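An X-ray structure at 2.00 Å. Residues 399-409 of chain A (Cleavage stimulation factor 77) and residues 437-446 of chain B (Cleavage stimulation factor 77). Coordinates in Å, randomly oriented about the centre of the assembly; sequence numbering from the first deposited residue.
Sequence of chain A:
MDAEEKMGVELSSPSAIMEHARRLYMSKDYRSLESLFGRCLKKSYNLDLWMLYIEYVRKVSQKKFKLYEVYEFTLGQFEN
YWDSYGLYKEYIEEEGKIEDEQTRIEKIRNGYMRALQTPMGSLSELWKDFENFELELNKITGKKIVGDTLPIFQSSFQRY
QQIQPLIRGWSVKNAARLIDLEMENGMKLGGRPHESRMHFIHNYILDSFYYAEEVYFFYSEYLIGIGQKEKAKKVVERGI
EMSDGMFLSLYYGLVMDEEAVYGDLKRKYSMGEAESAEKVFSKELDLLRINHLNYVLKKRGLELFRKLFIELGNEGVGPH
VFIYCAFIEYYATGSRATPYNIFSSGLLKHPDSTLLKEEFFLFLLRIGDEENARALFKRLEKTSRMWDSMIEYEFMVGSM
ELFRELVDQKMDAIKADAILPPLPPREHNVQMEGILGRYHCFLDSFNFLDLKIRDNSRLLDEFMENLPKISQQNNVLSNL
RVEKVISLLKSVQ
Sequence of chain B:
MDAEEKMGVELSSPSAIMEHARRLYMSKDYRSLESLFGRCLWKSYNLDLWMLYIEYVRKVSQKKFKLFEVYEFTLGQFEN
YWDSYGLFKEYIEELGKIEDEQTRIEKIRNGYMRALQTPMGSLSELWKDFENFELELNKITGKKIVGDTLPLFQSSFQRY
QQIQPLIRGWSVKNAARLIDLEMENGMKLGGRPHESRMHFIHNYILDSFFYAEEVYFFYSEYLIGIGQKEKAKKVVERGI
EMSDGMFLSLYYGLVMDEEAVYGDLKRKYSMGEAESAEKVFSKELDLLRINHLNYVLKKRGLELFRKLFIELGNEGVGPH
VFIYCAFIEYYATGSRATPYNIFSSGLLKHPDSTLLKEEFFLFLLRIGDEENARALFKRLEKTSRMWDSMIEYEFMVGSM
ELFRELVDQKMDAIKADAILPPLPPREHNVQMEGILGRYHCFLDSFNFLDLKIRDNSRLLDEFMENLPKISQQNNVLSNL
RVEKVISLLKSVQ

Chain A, residues 399-409: SMELFRELVDQ
Chain B, residues 437-446: GRYHCFLDSF

Both stretches are helical and come from two closely related chains of Cleavage stimulation factor 77. In chain A, Ser A399 precedes the helix with phi/psi of -117/159° and chi1 at p; its OG accepts a weak capping bond from Leu A402 N at 3.4 Å. Residues 400-409 then hold helical torsions, phi from -71 to -51° and psi from -57 to -35°, with successive i to i-4 bonds such as Val A407 N to Phe A403 O at 2.9 Å. Residues 437-446 of chain B continue a helix begun earlier, for example with Phe B442 N to Arg B438 O at 3.1 Å. The axes approach to 10.4 Å, and their N-to-C directions differ by 138°, so the helices run obliquely antiparallel. The register is marked by Val A407 CA and Arg B438 CA, 6.7 Å apart; from there, earlier residues of chain A meet later residues of chain B. Together the stretches bury 424 Å².

Phe B442 contributes the most, 82 Å². Its CA-to-CB bond points sideways, but chi1 of -86° (m) and chi2 of -103° bring the ring nearer to chain A. There it forms an edge-to-face pair with Phe A403, whose CB points toward chain B with chi1 166° (t) and chi2 83°. The centroids lie 5.1 Å apart and the planes meet at 88°, which places the edge of Phe A403 against the face of Phe B442; Phe A403 CE2 reaches Phe B442 CZ at 3.6 Å. This geometry sets the slightly positive ring hydrogens of one phenyl against the pi cloud of the other. Met A400, an m, m, m rotamer, adds an apolar contact from its CE to Phe B442 CE1 at 4.1 Å. At the edge of the Phe B442 ring, Arg A404 NH1 lies 3.5 Å from Phe B442 CZ; this arginine has chi1 m, chi2 t and chi3 p.

Phe A403 also lies beside Ser B445, with its CE1 3.4 Å from Ser B445 OG. That hydroxyl, at chi1 -73° (m), donates to Cys B441 O at 2.9 Å, turning its hydrogen back onto its own helix.

Val A407 and Arg B438 each give up 70 Å². The CA-to-CB bond of Val A407 points toward chain B, with chi1 175° (t). Val A407 CG2 packs on Cys B441 CB at 3.7 Å; Val A407 CG1 lies 3.8 Å from Arg B438 CG and also 3.9 Å from Cys B441 SG. The CA-to-CB bond of Arg B438 points sideways, and the chain extends through chi1 m, chi2 t and chi3 t, with chi4 at -91°, so its aliphatic portion passes the valine before its charged end reaches Asp A408. The aspartate CB points away, yet chi1 of -83° (m) and chi2 of -21° bring the carboxylate back. Asp A408 OD1 accepts a very short bond from Arg B438 NH1 at 2.3 Å (153°) and a weak one from Arg B438 NH2 at 2.8 Å (126°). One oxygen near the guanidinium plane thus takes both bonds of this salt bridge.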

# COMPACT_ATOMS: atom_id res chain seq x y z
N SER A 399 11.06 27.05 -8.73
CA SER A 399 10.81 27.83 -9.94
C SER A 399 10.46 26.96 -11.14
O SER A 399 10.78 25.73 -11.21
CB SER A 399 12.03 28.72 -10.24
OG SER A 399 13.13 27.97 -10.75
N MET A 400 9.81 27.58 -12.11
CA MET A 400 9.51 26.85 -13.36
C MET A 400 10.70 26.52 -14.24
O MET A 400 10.73 25.46 -14.83
CB MET A 400 8.35 27.50 -14.13
CG MET A 400 7.03 27.14 -13.44
SD MET A 400 6.57 25.38 -13.53
CE MET A 400 6.21 25.17 -15.29
N GLU A 401 11.70 27.39 -14.32
CA GLU A 401 12.85 27.04 -15.13
C GLU A 401 13.63 25.88 -14.55
O GLU A 401 14.15 25.05 -15.33
CB GLU A 401 13.79 28.22 -15.45
CG GLU A 401 14.37 28.98 -14.32
CD GLU A 401 15.65 29.77 -14.74
OE1 GLU A 401 15.72 30.34 -15.87
OE2 GLU A 401 16.59 29.84 -13.90
N LEU A 402 13.70 25.79 -13.23
CA LEU A 402 14.31 24.62 -12.58
C LEU A 402 13.52 23.32 -12.66
O LEU A 402 14.12 22.28 -12.82
CB LEU A 402 14.75 24.88 -11.14
CG LEU A 402 15.78 26.02 -10.96
CD1 LEU A 402 15.99 26.28 -9.50
CD2 LEU A 402 17.18 25.84 -11.67
N PHE A 403 12.20 23.37 -12.52
CA PHE A 403 11.28 22.27 -12.85
C PHE A 403 11.53 21.73 -14.27
O PHE A 403 11.65 20.52 -14.48
CB PHE A 403 9.84 22.77 -12.72
CG PHE A 403 8.81 21.87 -13.35
CD1 PHE A 403 8.32 20.76 -12.66
CD2 PHE A 403 8.32 22.13 -14.64
CE1 PHE A 403 7.35 19.94 -13.20
CE2 PHE A 403 7.36 21.28 -15.24
CZ PHE A 403 6.86 20.18 -14.50
N ARG A 404 11.62 22.64 -15.24
CA ARG A 404 11.85 22.26 -16.63
C ARG A 404 13.17 21.52 -16.80
O ARG A 404 13.23 20.54 -17.50
CB ARG A 404 11.69 23.48 -17.58
CG ARG A 404 10.27 24.10 -17.59
CD ARG A 404 10.12 25.36 -18.54
NE ARG A 404 9.91 24.76 -19.81
CZ ARG A 404 8.75 24.44 -20.37
NH1 ARG A 404 7.58 24.83 -19.91
NH2 ARG A 404 8.81 23.75 -21.50
N GLU A 405 14.24 22.01 -16.19
CA GLU A 405 15.53 21.33 -16.23
C GLU A 405 15.54 19.95 -15.61
O GLU A 405 16.25 19.06 -16.12
CB GLU A 405 16.55 22.08 -15.39
CG GLU A 405 16.61 23.53 -15.54
CD GLU A 405 18.02 24.01 -15.39
OE1 GLU A 405 18.70 23.51 -14.47
OE2 GLU A 405 18.42 24.90 -16.20
N LEU A 406 14.90 19.82 -14.43
CA LEU A 406 14.74 18.54 -13.73
C LEU A 406 14.03 17.57 -14.65
O LEU A 406 14.56 16.51 -14.90
CB LEU A 406 13.99 18.68 -12.42
CG LEU A 406 14.78 19.34 -11.29
CD1 LEU A 406 13.83 19.60 -10.15
CD2 LEU A 406 15.96 18.45 -10.81
N VAL A 407 12.91 17.98 -15.23
CA VAL A 407 12.19 17.17 -16.24
C VAL A 407 13.10 16.79 -17.42
O VAL A 407 13.07 15.62 -17.86
CB VAL A 407 10.86 17.86 -16.75
CG1 VAL A 407 10.24 17.06 -17.85
CG2 VAL A 407 9.83 17.98 -15.63
N ASP A 408 13.92 17.73 -17.91
CA ASP A 408 14.90 17.44 -18.98
C ASP A 408 15.84 16.32 -18.57
O ASP A 408 15.99 15.30 -19.28
CB ASP A 408 15.76 18.65 -19.34
CG ASP A 408 15.08 19.60 -20.32
OD1 ASP A 408 14.13 19.17 -21.04
OD2 ASP A 408 15.48 20.79 -20.35
N GLN A 409 16.50 16.55 -17.46
CA GLN A 409 17.41 15.62 -16.83
C GLN A 409 16.84 14.23 -16.54
O GLN A 409 17.51 13.25 -16.76
CB GLN A 409 17.89 16.23 -15.53
CG GLN A 409 18.85 17.32 -15.81
CD GLN A 409 19.16 18.05 -14.60
OE1 GLN A 409 19.08 17.50 -13.52
NE2 GLN A 409 19.56 19.31 -14.75
N GLY B 437 6.35 11.33 -21.56
CA GLY B 437 7.01 11.53 -20.27
C GLY B 437 6.90 12.94 -19.75
O GLY B 437 6.48 13.16 -18.61
N ARG B 438 7.27 13.90 -20.60
CA ARG B 438 7.19 15.33 -20.27
C ARG B 438 5.77 15.77 -19.92
O ARG B 438 5.55 16.50 -18.95
CB ARG B 438 7.78 16.18 -21.42
CG ARG B 438 9.29 16.14 -21.42
CD ARG B 438 9.90 16.71 -22.68
NE ARG B 438 11.35 16.42 -22.76
CZ ARG B 438 12.34 17.20 -22.29
NH1 ARG B 438 12.07 18.36 -21.65
NH2 ARG B 438 13.61 16.84 -22.47
N TYR B 439 4.81 15.36 -20.74
CA TYR B 439 3.41 15.62 -20.53
C TYR B 439 2.99 15.11 -19.17
O TYR B 439 2.34 15.83 -18.46
CB TYR B 439 2.56 14.93 -21.62
CG TYR B 439 1.07 14.88 -21.30
CD1 TYR B 439 0.24 16.00 -21.47
CD2 TYR B 439 0.50 13.71 -20.81
CE1 TYR B 439 -1.09 15.94 -21.19
CE2 TYR B 439 -0.83 13.64 -20.52
CZ TYR B 439 -1.62 14.77 -20.69
OH TYR B 439 -2.97 14.68 -20.41
N HIS B 440 3.32 13.84 -18.85
CA HIS B 440 2.94 13.29 -17.55
C HIS B 440 3.56 13.99 -16.39
O HIS B 440 2.93 14.17 -15.38
CB HIS B 440 3.07 11.76 -17.45
CG HIS B 440 2.05 11.05 -18.27
ND1 HIS B 440 2.08 10.63 -19.56
CD2 HIS B 440 0.77 10.81 -17.82
CE1 HIS B 440 0.86 10.08 -19.83
NE2 HIS B 440 0.08 10.22 -18.77
N CYS B 441 4.78 14.48 -16.57
CA CYS B 441 5.40 15.39 -15.61
C CYS B 441 4.58 16.62 -15.32
O CYS B 441 4.44 17.00 -14.18
CB CYS B 441 6.83 15.78 -16.03
SG CYS B 441 8.09 14.46 -15.81
N PHE B 442 4.01 17.26 -16.35
CA PHE B 442 3.20 18.43 -16.14
C PHE B 442 1.89 17.97 -15.52
O PHE B 442 1.49 18.54 -14.52
CB PHE B 442 2.96 19.18 -17.47
CG PHE B 442 4.04 20.15 -17.83
CD1 PHE B 442 3.87 21.49 -17.64
CD2 PHE B 442 5.25 19.70 -18.39
CE1 PHE B 442 4.86 22.41 -17.96
CE2 PHE B 442 6.25 20.59 -18.70
CZ PHE B 442 6.04 21.97 -18.48
N LEU B 443 1.21 16.96 -16.11
CA LEU B 443 -0.01 16.46 -15.53
C LEU B 443 0.08 16.12 -14.05
O LEU B 443 -0.83 16.43 -13.30
CB LEU B 443 -0.52 15.21 -16.26
CG LEU B 443 -1.82 14.57 -15.79
CD1 LEU B 443 -2.99 15.58 -15.93
CD2 LEU B 443 -2.10 13.32 -16.69
N ASP B 444 1.12 15.40 -13.65
CA ASP B 444 1.19 14.99 -12.25
C ASP B 444 1.32 16.19 -11.35
O ASP B 444 0.90 16.18 -10.21
CB ASP B 444 2.36 14.06 -12.01
CG ASP B 444 2.16 12.72 -12.65
OD1 ASP B 444 1.01 12.32 -13.01
OD2 ASP B 444 3.19 12.09 -12.83
N SER B 445 1.97 17.22 -11.87
CA SER B 445 2.24 18.44 -11.11
C SER B 445 0.98 19.28 -10.94
O SER B 445 0.82 19.92 -9.90
CB SER B 445 3.28 19.26 -11.85
OG SER B 445 4.58 18.68 -11.76
N PHE B 446 0.13 19.35 -11.98
CA PHE B 446 -1.12 20.12 -11.89
C PHE B 446 -2.06 19.38 -10.94
O PHE B 446 -2.83 20.03 -10.21
CB PHE B 446 -1.86 20.27 -13.22
CG PHE B 446 -1.15 21.10 -14.26
CD1 PHE B 446 -0.65 22.36 -13.98
CD2 PHE B 446 -1.05 20.65 -15.57
CE1 PHE B 446 0.02 23.14 -14.95
CE2 PHE B 446 -0.44 21.45 -16.57
CZ PHE B 446 0.11 22.69 -16.24